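Local structure of DNA repair protein rad60 (Schizosaccharomyces pombe, 3GOE) at residues A[37-40]-A[44-47]; A[12-17]-A[22-27]; A[58-63]-A[67-72]. The protein is required for recombinational repair of DNA double-strand breaks and may work together with the Smc5-Smc6 complex. One frame throughout, in Å; residues are numbered along the deposited sequence. Where two conformers were deposited one is given.

Contact 1: residues A[37-40]-A[44-47]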
ATOM      1  N   LYS A  37      -0.675   0.581  -7.733  1.00  6.79           N
ATOM      2  CA  LYS A  37      -0.155   0.200  -9.030  1.00  7.14           C
ATOM      3  C   LYS A  37       0.774  -1.016  -8.910  1.00  6.83           C
ATOM      4  O   LYS A  37       0.753  -1.905  -9.763  1.00  7.91           O
ATOM      5  CB  LYS A  37       0.590   1.342  -9.714  1.00  8.34           C
ATOM      6  CG  LYS A  37      -0.297   2.449 -10.212  1.00  9.71           C
ATOM      7  CD  LYS A  37       0.536   3.569 -10.857  1.00 14.14           C
ATOM      8  CE  LYS A  37      -0.294   4.619 -11.528  1.00 18.50           C
ATOM      9  NZ  LYS A  37       0.604   5.630 -12.115  1.00 35.63           N
ATOM     10  N   ARG A  38       1.632  -1.017  -7.908  1.00  6.88           N
ATOM     11  CA  ARG A  38       2.575  -2.121  -7.699  1.00  7.27           C
ATOM     12  C   ARG A  38       1.828  -3.391  -7.296  1.00  6.96           C
ATOM     13  O   ARG A  38       2.137  -4.474  -7.792  1.00  7.86           O
ATOM     14  CB  ARG A  38       3.620  -1.697  -6.668  1.00  8.05           C
ATOM     15  CG  ARG A  38       4.624  -2.801  -6.369  1.00  9.43           C
ATOM     16  CD  ARG A  38       5.471  -3.244  -7.531  1.00 10.81           C
ATOM     17  NE  ARG A  38       6.294  -2.209  -8.135  1.00 10.86           N
ATOM     18  CZ  ARG A  38       7.474  -1.806  -7.674  1.00 11.36           C
ATOM     19  NH1 ARG A  38       7.988  -2.291  -6.575  1.00 13.77           N
ATOM     20  NH2 ARG A  38       8.179  -0.852  -8.327  1.00 11.97           N
ATOM     21  N   TYR A  39       0.857  -3.283  -6.400  1.00  6.95           N
ATOM     22  CA  TYR A  39       0.009  -4.419  -6.084  1.00  7.10           C
ATOM     23  C   TYR A  39      -0.577  -5.028  -7.368  1.00  7.07           C
ATOM     24  O   TYR A  39      -0.551  -6.237  -7.584  1.00  7.88           O
ATOM     25  CB  TYR A  39      -1.109  -3.990  -5.105  1.00  7.74           C
ATOM     26  CG  TYR A  39      -2.127  -5.085  -4.929  1.00  8.24           C
ATOM     27  CD1 TYR A  39      -1.885  -6.172  -4.089  1.00 10.42           C
ATOM     28  CD2 TYR A  39      -3.334  -5.034  -5.599  1.00  9.23           C
ATOM     29  CE1 TYR A  39      -2.835  -7.180  -3.942  1.00 11.37           C
ATOM     30  CE2 TYR A  39      -4.241  -6.066  -5.460  1.00 10.85           C
ATOM     31  CZ  TYR A  39      -4.005  -7.131  -4.635  1.00 11.13           C
ATOM     32  OH  TYR A  39      -4.935  -8.146  -4.551  1.00 14.72           O
ATOM     33  N   CYS A  40      -1.116  -4.148  -8.216  1.00  7.17           N
ATOM     34  CA  CYS A  40      -1.785  -4.629  -9.420  1.00  7.74           C
ATOM     35  C   CYS A  40      -0.818  -5.333 -10.359  1.00  7.80           C
ATOM     36  O   CYS A  40      -1.206  -6.366 -10.951  1.00  8.55           O
ATOM     37  CB  CYS A  40      -2.485  -3.475 -10.153  1.00  8.75           C
ATOM     38  SG  CYS A  40      -3.953  -2.867  -9.278  1.00  9.76           S
ATOM     39  N   LYS A  44      -1.250  -9.186 -11.101  1.00  9.96           N
ATOM     40  CA  LYS A  44      -1.638  -9.202 -12.528  1.00 10.68           C
ATOM     41  C   LYS A  44      -3.108  -8.875 -12.727  1.00  9.75           C
ATOM     42  O   LYS A  44      -3.774  -9.415 -13.623  1.00 11.62           O
ATOM     43  CB  LYS A  44      -1.244 -10.515 -13.216  1.00 15.51           C
ATOM     44  CG  LYS A  44       0.310 -10.745 -13.112  1.00 20.33           C
ATOM     45  CD  LYS A  44       0.771 -11.916 -13.974  1.00 30.90           C
ATOM     46  CE  LYS A  44       2.303 -12.147 -13.818  1.00 38.84           C
ATOM     47  NZ  LYS A  44       2.936 -10.879 -13.365  1.00 53.42           N
ATOM     48  N   ILE A  45      -3.612  -7.914 -11.974  1.00 10.41           N
ATOM     49  CA  ILE A  45      -4.930  -7.331 -12.221  1.00 10.20           C
ATOM     50  C   ILE A  45      -4.761  -5.972 -12.831  1.00  9.44           C
ATOM     51  O   ILE A  45      -3.697  -5.317 -12.694  1.00 10.32           O
ATOM     52  CB  ILE A  45      -5.829  -7.292 -10.991  1.00 10.55           C
ATOM     53  CG1 ILE A  45      -5.396  -6.301  -9.937  1.00 10.79           C
ATOM     54  CG2 ILE A  45      -6.001  -8.707 -10.429  1.00 13.33           C
ATOM     55  CD1 ILE A  45      -6.346  -6.100  -8.784  1.00 15.37           C
ATOM     56  N   SER A  46      -5.796  -5.456 -13.494  1.00  9.50           N
ATOM     57  CA  SER A  46      -5.679  -4.180 -14.141  1.00 10.21           C
ATOM     58  C   SER A  46      -5.822  -3.010 -13.157  1.00  9.86           C
ATOM     59  O   SER A  46      -6.799  -2.918 -12.430  1.00 13.01           O
ATOM     60  CB  SER A  46      -6.733  -4.009 -15.225  1.00 11.35           C
ATOM     61  OG  SER A  46      -6.535  -4.882 -16.262  1.00 13.62           O
ATOM     62  N   PHE A  47      -4.894  -2.083 -13.174  1.00 10.12           N
ATOM     63  CA  PHE A  47      -4.987  -0.890 -12.356  1.00  9.61           C
ATOM     64  C   PHE A  47      -6.150  -0.039 -12.855  1.00  9.19           C
ATOM     65  O   PHE A  47      -6.340   0.170 -14.040  1.00 11.50           O
ATOM     66  CB  PHE A  47      -3.692  -0.094 -12.420  1.00 10.59           C
ATOM     67  CG  PHE A  47      -3.806   1.234 -11.671  1.00 10.17           C
ATOM     68  CD1 PHE A  47      -3.990   2.422 -12.309  1.00 12.17           C
ATOM     69  CD2 PHE A  47      -3.789   1.212 -10.280  1.00 10.56           C
ATOM     70  CE1 PHE A  47      -4.207   3.605 -11.618  1.00 13.69           C
ATOM     71  CE2 PHE A  47      -3.995   2.396  -9.586  1.00 11.11           C
ATOM     72  CZ  PHE A  47      -4.169   3.569 -10.247  1.00 12.26           C
TER

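Contact 2: residues A[12-17]-A[22-27]. With CA (calcium ion), chain B.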
ATOM      1  N   LEU A  12       4.187  -4.446   4.018  1.00 11.09           N
ATOM      2  CA  LEU A  12       2.750  -4.326   4.220  1.00 10.65           C
ATOM      3  C   LEU A  12       2.066  -5.572   3.721  1.00 10.65           C
ATOM      4  O   LEU A  12       2.421  -6.115   2.679  1.00 12.51           O
ATOM      5  CB  LEU A  12       2.178  -3.101   3.499  1.00 11.44           C
ATOM      6  CG  LEU A  12       2.648  -1.759   3.982  1.00 11.83           C
ATOM      7  CD1 LEU A  12       2.176  -0.653   2.994  1.00 14.83           C
ATOM      8  CD2 LEU A  12       2.242  -1.421   5.418  1.00 13.24           C
ATOM      9  N   LEU A  13       1.020  -5.996   4.434  1.00 10.36           N
ATOM     10  CA  LEU A  13       0.138  -7.040   3.980  1.00  9.90           C
ATOM     11  C   LEU A  13      -1.103  -6.403   3.375  1.00  9.46           C
ATOM     12  O   LEU A  13      -1.819  -5.667   4.045  1.00 11.22           O
ATOM     13  CB  LEU A  13      -0.242  -7.952   5.121  1.00 11.64           C
ATOM     14  CG  LEU A  13      -1.296  -9.008   4.822  1.00 13.19           C
ATOM     15  CD1 LEU A  13      -0.858  -9.950   3.750  1.00 13.66           C
ATOM     16  CD2 LEU A  13      -1.619  -9.728   6.116  1.00 16.96           C
ATOM     17  N   LEU A  14      -1.333  -6.674   2.099  1.00  9.77           N
ATOM     18  CA  LEU A  14      -2.534  -6.203   1.372  1.00  9.67           C
ATOM     19  C   LEU A  14      -3.490  -7.391   1.232  1.00  9.74           C
ATOM     20  O   LEU A  14      -3.213  -8.339   0.519  1.00 11.90           O
ATOM     21  CB  LEU A  14      -2.177  -5.621   0.021  1.00  9.60           C
ATOM     22  CG  LEU A  14      -1.794  -4.144   0.019  1.00 11.82           C
ATOM     23  CD1 LEU A  14      -0.635  -3.854   0.950  1.00 15.40           C
ATOM     24  CD2 LEU A  14      -1.561  -3.612  -1.359  1.00 11.95           C
ATOM     25  N   ARG A  15      -4.594  -7.326   1.933  1.00 10.90           N
ATOM     26  CA  ARG A  15      -5.641  -8.322   1.918  1.00 11.99           C
ATOM     27  C   ARG A  15      -6.727  -7.878   0.930  1.00 11.12           C
ATOM     28  O   ARG A  15      -7.080  -6.707   0.901  1.00 14.26           O
ATOM     29  CB  ARG A  15      -6.295  -8.496   3.293  1.00 14.85           C
ATOM     30  CG  ARG A  15      -5.456  -8.862   4.485  1.00 15.31           C
ATOM     31  CD  ARG A  15      -6.244  -8.933   5.810  1.00 17.42           C
ATOM     32  NE  ARG A  15      -5.467  -9.364   6.963  1.00 17.68           N
ATOM     33  CZ  ARG A  15      -5.289 -10.612   7.348  1.00 18.69           C
ATOM     34  NH1 ARG A  15      -4.576 -10.897   8.423  1.00 19.58           N
ATOM     35  NH2 ARG A  15      -5.837 -11.654   6.646  1.00 20.78           N
ATOM     36  N   SER A  16      -7.257  -8.793   0.167  1.00 11.35           N
ATOM     37  CA  SER A  16      -8.271  -8.448  -0.795  1.00 12.11           C
ATOM     38  C   SER A  16      -9.362  -9.528  -0.822  1.00 13.04           C
ATOM     39  O   SER A  16      -8.994 -10.712  -0.943  1.00 13.84           O
ATOM     40  CB  SER A  16      -7.663  -8.295  -2.167  1.00 13.72           C
ATOM     41  OG  SER A  16      -8.733  -7.936  -3.049  1.00 16.14           O
ATOM     42  N   SER A  17     -10.619  -9.156  -0.716  1.00 18.82           N
ATOM     43  CA  SER A  17     -11.670 -10.168  -0.718  1.00 21.69           C
ATOM     44  C   SER A  17     -11.941 -10.684  -2.115  1.00 24.01           C
ATOM     45  O   SER A  17     -12.505 -11.782  -2.284  1.00 36.12           O
ATOM     46  CB  SER A  17     -12.921  -9.525  -0.063  1.00 28.21           C
ATOM     47  OG  SER A  17     -13.541  -8.664  -0.980  1.00 35.97           O
ATOM     48  N   LEU A  22      -1.418 -10.120  -0.863  1.00 13.16           N
ATOM     49  CA  LEU A  22      -0.018  -9.944  -1.198  1.00 13.22           C
ATOM     50  C   LEU A  22       0.731  -9.256  -0.058  1.00 11.42           C
ATOM     51  O   LEU A  22       0.300  -8.222   0.388  1.00 10.60           O
ATOM     52  CB  LEU A  22       0.072  -9.117  -2.473  1.00 14.41           C
ATOM     53  CG  LEU A  22       1.484  -8.896  -3.013  1.00 17.43           C
ATOM     54  CD1 LEU A  22       2.038 -10.199  -3.537  1.00 27.91           C
ATOM     55  CD2 LEU A  22       1.558  -7.802  -4.087  1.00 24.70           C
ATOM     56  N   ARG A  23       1.872  -9.760   0.283  1.00 13.69           N
ATOM     57  CA  ARG A  23       2.774  -9.106   1.171  1.00 15.36           C
ATOM     58  C   ARG A  23       3.865  -8.356   0.286  1.00 14.93           C
ATOM     59  O   ARG A  23       4.479  -8.991  -0.540  1.00 18.92           O
ATOM     60  CB  ARG A  23       3.184 -10.212   2.121  1.00 25.04           C
ATOM     61  CG  ARG A  23       3.587  -9.722   3.462  1.00 31.08           C
ATOM     62  CD  ARG A  23       4.224 -11.000   4.122  1.00 28.47           C
ATOM     63  NE  ARG A  23       3.150 -11.504   4.909  1.00 26.28           N
ATOM     64  CZ  ARG A  23       2.867 -10.812   6.014  1.00 26.05           C
ATOM     65  NH1 ARG A  23       3.572  -9.750   6.388  1.00 25.24           N
ATOM     66  NH2 ARG A  23       1.886 -11.231   6.721  1.00 30.87           N
ATOM     67  N   LEU A  24       4.027  -7.060   0.404  1.00 14.64           N
ATOM     68  CA  LEU A  24       4.911  -6.201  -0.413  1.00 16.83           C
ATOM     69  C   LEU A  24       5.876  -5.458   0.458  1.00 13.90           C
ATOM     70  O   LEU A  24       5.512  -5.117   1.564  1.00 16.92           O
ATOM     71  CB  LEU A  24       4.176  -5.109  -1.311  1.00 20.78           C
ATOM     72  CG  LEU A  24       3.096  -5.530  -2.150  1.00 17.52           C
ATOM     73  CD1 LEU A  24       1.839  -5.765  -1.310  1.00 29.21           C
ATOM     74  CD2 LEU A  24       2.857  -4.383  -3.096  1.00 22.61           C
ATOM     75  N   SER A  25       7.062  -5.186  -0.038  1.00 10.83           N
ATOM     76  CA  SER A  25       8.019  -4.340   0.666  1.00 10.81           C
ATOM     77  C   SER A  25       8.176  -3.136  -0.253  1.00 11.82           C
ATOM     78  O   SER A  25       8.703  -3.190  -1.356  1.00 18.42           O
ATOM     79  CB  SER A  25       9.299  -5.060   0.890  1.00 10.05           C
ATOM     80  OG  SER A  25       9.787  -5.724  -0.258  1.00 11.57           O
ATOM     81  N   ILE A  26       7.633  -2.017   0.194  1.00 10.40           N
ATOM     82  CA  ILE A  26       7.622  -0.891  -0.708  0.50 11.65           C
ATOM     83  C   ILE A  26       8.255   0.360  -0.062  1.00  9.65           C
ATOM     84  O   ILE A  26       8.329   0.521   1.150  1.00  9.88           O
ATOM     85  CB  ILE A  26       6.317  -0.388  -1.341  0.50 12.15           C
ATOM     86  CG1 ILE A  26       5.399   0.168  -0.258  0.50 16.46           C
ATOM     87  CG2 ILE A  26       5.735  -1.450  -2.257  0.50 14.40           C
ATOM     88  CD1 ILE A  26       4.495   1.229  -0.877  0.50 25.27           C
ATOM     89  N   PRO A  27       8.807   1.203  -0.909  1.00  9.21           N
ATOM     90  CA  PRO A  27       9.415   2.452  -0.406  1.00  9.34           C
ATOM     91  C   PRO A  27       8.396   3.381   0.201  1.00  8.76           C
ATOM     92  O   PRO A  27       7.330   3.604  -0.347  1.00 10.07           O
ATOM     93  CB  PRO A  27      10.034   3.059  -1.675  1.00 11.39           C
ATOM     94  CG  PRO A  27      10.247   1.896  -2.590  1.00 12.63           C
ATOM     95  CD  PRO A  27       9.094   1.024  -2.351  1.00 11.14           C
TER
HETATM   96 CA    CA B  82      -7.796 -12.666  -0.963  1.00 18.59          CA
HETATM   97  O   HOH W   1      -9.026 -13.735  -2.381  1.00 31.27           O
HETATM   98  O   HOH W   2      -8.523 -12.751   0.654  1.00 19.26           O

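Contact 3: residues A[58-63]-A[67-72]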
ATOM      1  N   GLU A  58     -10.449   3.336   7.430  1.00 24.34           N
ATOM      2  CA  GLU A  58     -10.359   4.622   6.790  1.00 25.95           C
ATOM      3  C   GLU A  58      -9.763   4.584   5.394  1.00 18.91           C
ATOM      4  O   GLU A  58      -8.814   3.824   5.221  1.00 16.59           O
ATOM      5  CB  GLU A  58      -9.501   5.546   7.702  1.00 33.38           C
ATOM      6  CG  GLU A  58      -9.412   5.056   9.145  1.00 39.45           C
ATOM      7  CD  GLU A  58      -8.886   6.013  10.193  1.00 46.49           C
ATOM      8  OE1 GLU A  58      -7.920   6.774   9.913  1.00 48.92           O
ATOM      9  OE2 GLU A  58      -9.445   6.003  11.320  1.00 58.33           O
ATOM     10  N   TRP A  59     -10.265   5.327   4.407  1.00 17.72           N
ATOM     11  CA  TRP A  59      -9.700   5.319   3.077  1.00 14.40           C
ATOM     12  C   TRP A  59      -8.391   6.061   3.054  1.00 12.80           C
ATOM     13  O   TRP A  59      -8.327   7.227   3.498  1.00 15.24           O
ATOM     14  CB  TRP A  59     -10.656   6.013   2.019  1.00 21.47           C
ATOM     15  CG  TRP A  59     -11.922   5.270   1.858  1.00 29.59           C
ATOM     16  CD1 TRP A  59     -13.139   5.898   2.007  1.00 35.12           C
ATOM     17  CD2 TRP A  59     -12.139   3.897   1.548  1.00 29.18           C
ATOM     18  NE1 TRP A  59     -14.102   4.965   1.805  1.00 36.53           N
ATOM     19  CE2 TRP A  59     -13.517   3.746   1.520  1.00 34.15           C
ATOM     20  CE3 TRP A  59     -11.353   2.777   1.286  1.00 23.25           C
ATOM     21  CZ2 TRP A  59     -14.105   2.517   1.243  1.00 34.95           C
ATOM     22  CZ3 TRP A  59     -11.904   1.557   1.009  1.00 27.62           C
ATOM     23  CH2 TRP A  59     -13.292   1.459   0.999  1.00 33.62           C
ATOM     24  N   LEU A  60      -7.337   5.458   2.507  1.00 10.51           N
ATOM     25  CA  LEU A  60      -6.072   6.144   2.337  1.00  9.52           C
ATOM     26  C   LEU A  60      -6.152   7.039   1.113  1.00  9.78           C
ATOM     27  O   LEU A  60      -6.659   6.669   0.060  1.00 11.62           O
ATOM     28  CB  LEU A  60      -4.961   5.120   2.192  1.00  9.62           C
ATOM     29  CG  LEU A  60      -4.659   4.283   3.415  1.00 11.25           C
ATOM     30  CD1 LEU A  60      -3.604   3.228   3.106  1.00 14.33           C
ATOM     31  CD2 LEU A  60      -4.174   5.102   4.569  1.00 15.87           C
ATOM     32  N   ASP A  61      -5.589   8.267   1.233  1.00  9.60           N
ATOM     33  CA  ASP A  61      -5.548   9.200   0.134  1.00  9.75           C
ATOM     34  C   ASP A  61      -4.539   8.739  -0.896  1.00  8.66           C
ATOM     35  O   ASP A  61      -3.352   8.621  -0.577  1.00  8.99           O
ATOM     36  CB  ASP A  61      -5.172  10.565   0.653  1.00 11.02           C
ATOM     37  CG  ASP A  61      -5.143  11.696  -0.357  1.00 12.55           C
ATOM     38  OD1 ASP A  61      -5.048  11.435  -1.552  1.00 13.56           O
ATOM     39  OD2 ASP A  61      -5.182  12.859   0.095  1.00 17.25           O
ATOM     40  N   PRO A  62      -4.952   8.487  -2.132  1.00  9.31           N
ATOM     41  CA  PRO A  62      -4.009   7.969  -3.147  1.00  9.56           C
ATOM     42  C   PRO A  62      -2.833   8.891  -3.387  1.00  8.19           C
ATOM     43  O   PRO A  62      -1.792   8.434  -3.867  1.00  8.47           O
ATOM     44  CB  PRO A  62      -4.859   7.820  -4.409  1.00 12.01           C
ATOM     45  CG  PRO A  62      -6.029   8.670  -4.187  1.00 15.32           C
ATOM     46  CD  PRO A  62      -6.316   8.605  -2.693  1.00 11.78           C
ATOM     47  N   ASN A  63      -2.999  10.187  -3.120  1.00  8.43           N
ATOM     48  CA  ASN A  63      -1.943  11.129  -3.433  1.00  8.13           C
ATOM     49  C   ASN A  63      -0.957  11.350  -2.293  1.00  8.93           C
ATOM     50  O   ASN A  63       0.039  12.083  -2.493  1.00 10.46           O
ATOM     51  CB  ASN A  63      -2.544  12.459  -3.919  1.00  9.35           C
ATOM     52  CG  ASN A  63      -3.324  12.266  -5.186  1.00 10.07           C
ATOM     53  OD1 ASN A  63      -3.029  11.444  -6.007  1.00 11.67           O
ATOM     54  ND2 ASN A  63      -4.333  13.051  -5.364  1.00 20.52           N
ATOM     55  N   GLN A  67       4.912   7.451   3.682  1.00 10.43           N
ATOM     56  CA  GLN A  67       5.461   8.031   4.888  1.00 13.01           C
ATOM     57  C   GLN A  67       4.563   9.062   5.562  1.00 14.51           C
ATOM     58  O   GLN A  67       4.750   9.293   6.776  1.00 19.03           O
ATOM     59  CB  GLN A  67       6.825   8.631   4.575  1.00 15.53           C
ATOM     60  CG  GLN A  67       6.995   9.786   3.636  1.00 19.12           C
ATOM     61  CD  GLN A  67       8.458  10.093   3.345  1.00 27.86           C
ATOM     62  OE1 GLN A  67       9.348   9.836   4.165  1.00 37.47           O
ATOM     63  NE2 GLN A  67       8.738  10.626   2.188  1.00 40.25           N
ATOM     64  N   SER A  68       3.660   9.689   4.837  1.00 13.62           N
ATOM     65  CA  SER A  68       2.807  10.753   5.348  1.00 15.11           C
ATOM     66  C   SER A  68       1.574  10.165   6.023  1.00 15.39           C
ATOM     67  O   SER A  68       0.898  10.891   6.738  1.00 24.46           O
ATOM     68  CB  SER A  68       2.336  11.657   4.220  1.00 19.65           C
ATOM     69  OG  SER A  68       3.446  12.294   3.550  1.00 20.49           O
ATOM     70  N   THR A  69       1.261   8.928   5.766  1.00 15.29           N
ATOM     71  CA  THR A  69       0.185   8.218   6.400  1.00 15.16           C
ATOM     72  C   THR A  69       0.656   7.684   7.747  1.00 15.77           C
ATOM     73  O   THR A  69       1.821   7.817   8.095  1.00 17.38           O
ATOM     74  CB  THR A  69      -0.317   7.054   5.557  1.00 14.41           C
ATOM     75  OG1 THR A  69       0.606   5.982   5.621  1.00 13.33           O
ATOM     76  CG2 THR A  69      -0.538   7.429   4.083  1.00 15.43           C
ATOM     77  N   GLU A  70      -0.255   7.017   8.452  1.00 16.28           N
ATOM     78  CA  GLU A  70       0.153   6.364   9.699  0.50 18.22           C
ATOM     79  C   GLU A  70       0.637   4.930   9.543  1.00 17.73           C
ATOM     80  O   GLU A  70       0.892   4.205  10.526  1.00 19.10           O
ATOM     81  CB  GLU A  70      -1.012   6.422  10.715  0.50 21.45           C
ATOM     82  CG  GLU A  70      -1.299   7.908  11.037  0.50 26.73           C
ATOM     83  CD  GLU A  70      -2.253   8.033  12.197  0.50 33.51           C
ATOM     84  OE1 GLU A  70      -2.844   6.997  12.578  0.50 40.51           O
ATOM     85  OE2 GLU A  70      -2.380   9.186  12.693  0.50 34.68           O
ATOM     86  N   LEU A  71       0.780   4.466   8.306  1.00 14.98           N
ATOM     87  CA  LEU A  71       1.277   3.112   8.073  1.00 14.53           C
ATOM     88  C   LEU A  71       2.667   2.913   8.650  1.00 14.47           C
ATOM     89  O   LEU A  71       3.528   3.787   8.564  1.00 16.40           O
ATOM     90  CB  LEU A  71       1.281   2.840   6.544  1.00 12.89           C
ATOM     91  CG  LEU A  71      -0.083   2.715   5.870  1.00 14.33           C
ATOM     92  CD1 LEU A  71       0.098   2.711   4.364  1.00 15.21           C
ATOM     93  CD2 LEU A  71      -0.817   1.525   6.380  1.00 17.19           C
ATOM     94  N   GLU A  72       2.862   1.731   9.209  1.00 14.32           N
ATOM     95  CA  GLU A  72       4.144   1.344   9.726  1.00 14.59           C
ATOM     96  C   GLU A  72       4.488  -0.076   9.229  1.00 13.08           C
ATOM     97  O   GLU A  72       3.641  -0.808   8.706  1.00 13.03           O
ATOM     98  CB  GLU A  72       4.152   1.335  11.263  1.00 20.14           C
ATOM     99  CG  GLU A  72       3.871   2.722  11.854  1.00 28.39           C
ATOM    100  CD  GLU A  72       3.413   2.653  13.298  1.00 48.98           C
ATOM    101  OE1 GLU A  72       3.521   1.575  13.942  1.00 66.87           O
ATOM    102  OE2 GLU A  72       2.936   3.658  13.869  1.00 76.71           O
TER

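Contact 1: residues A[37-40]-A[44-47]
C40 and I45 meet at the C-terminal end of helix 32-43 of the SUMO-like domain, a beta-grasp fold. The helix end is consistent with a Schellman motif: K44 takes positive phi, and I45 N donates to C40 O five residues back at 3.0 Å, bent to 136° at the hydrogen. K44 N also approaches C40 O at 2.8 Å, but this bond is weak. One carbonyl thus holds the start of the loop.

Apolar contacts follow the turn. C40 SG lies 3.8 Å from I45 CG1 and also rests near the backbone of F47. I45 CD1 reaches Y39 CE2 obliquely at 3.9 Å. The phenol oxygen of Y39 is hydrogen-bonded beyond this contact, to E20 O and S19 OG.

The aromatic contact lies at the other end. F47 CG is anti to the backbone N (chi1 175°), and the ring folds back to the helix beside K33 and I36. The extended K37 chain runs obliquely across one face. With an alanine in place of F47, the K37 methylenes are likely to lose that surface and turn more freely. K37 CG makes a CH-pi contact over that face, 3.8 Å from the F47 ring centroid.

Contact 2: residues A[12-17]-A[22-27]
L12, L13 and L14 pair with L24, R23 and L22 in the first beta hairpin of the beta-grasp fold, strands 9-16 and 22-27. The strands are antiparallel, and strand 22-27 forms one outer edge of the sheet. Two hydrogen-bonded pairs flank the non-hydrogen-bonded pair L13 and R23. L12 N donates to L24 O at 2.9 Å, and L24 N returns a bond to L12 O. Both are nearly straight. L14 N reaches L22 O at 2.8 Å, and L22 N returns a bond to L14 O. L12 O also receives a CA-H...O contact from R23 CA at 3.4 Å.

The two faces differ. L12, L14, L22 and L24 face helix 32-43. There L14 and L24, diagonal neighbours, cross at about a right angle, with CD1 of L14 3.9 Å from CD1 of L24. On the other face L13 lies among arginine groups. Its CD2 lies over one face of the R15 guanidinium, and its CB over one face of that of R23. The R23 chain is bent at chi3 (-98°), which turns NH2 back to within 3.9 Å of L13 CD2. The R23 guanidinium is paired with E74 in a salt bridge, and R15 NE is hydrogen-bonded to Q76 OE1.

Past the paired region, strand 9-16 runs into the calcium site. S19 O, D21 OD1 and water also bind the ion. S16 contributes its backbone oxygen, with S16 O 2.3 Å from the calcium.

Contact 3: residues A[58-63]-A[67-72]
L60 and L71 reach toward each other, tip to tip, and make the packed part of this contact. Their CD1 methyls are 3.9 Å apart, L60 CD1 against L71 CD1. In both residues CG stands beside the backbone N and anti to the carbonyl carbon. CD1 is anti to CA (chi2 176° in L60 and 170° in L71), which carries that methyl of each leucine toward the other. The second methyl of L60 has a looser neighbour, with CD2 4.3 Å from T69 CG2. The packing continues into the beta-grasp core: F55 of strand 52-55 touches both leucines, and V32 of helix 32-43 touches L60 and T69.

The backbones themselves stay apart. The nearest pair, L60 CA and T69 CA, is 7.7 Å apart, so the contact rests on side chains alone. Two polar side chains bond backbone within their own segment. T69 OG1 accepts from L71 N at 3.1 Å in an ST turn, and the same hydroxyl is bonded to V66 O. That pair of bonds fixes the rotation of T69 and leaves its CG2 methyl to face L60. D61 forms an Asx turn: OD1 takes N63 N at 2.9 Å, with the N-H approaching from above the carboxylate plane.

The solvent side is loose. E58 and E70 are exposed acids at its margin. W59 turns to R52 in a cation-pi contact. The chemistry implies apolar docking of segments 58-63 and 67-72 through a few methyl groups, with each segment shaped by its own side-chain-to-backbone bonds.

Overall arrangement
Contact 2 lies deepest, its centre about 6 Å from the centre of the chain, and is held by backbone hydrogen bonds between two strands, with L12, L14 and L24 buried. Contact 3 is about 8 Å out and contact 1 about 11 Å, nearest the surface; they lie on opposite sides of the chain's centre. Contact 1 joins the end of helix 32-43 to the following loop by backbone bonds and side chains. Contact 3 uses side-chain methyls. Contacts 1 and 2 share the core between helix and sheet: Y39 packs on L14, L22 and S16. Contact 3 reaches the same sheet from the other end, where L71 and the E72 carbonyl touch L12. Metal binding belongs to contact 2, with Y39 nearby.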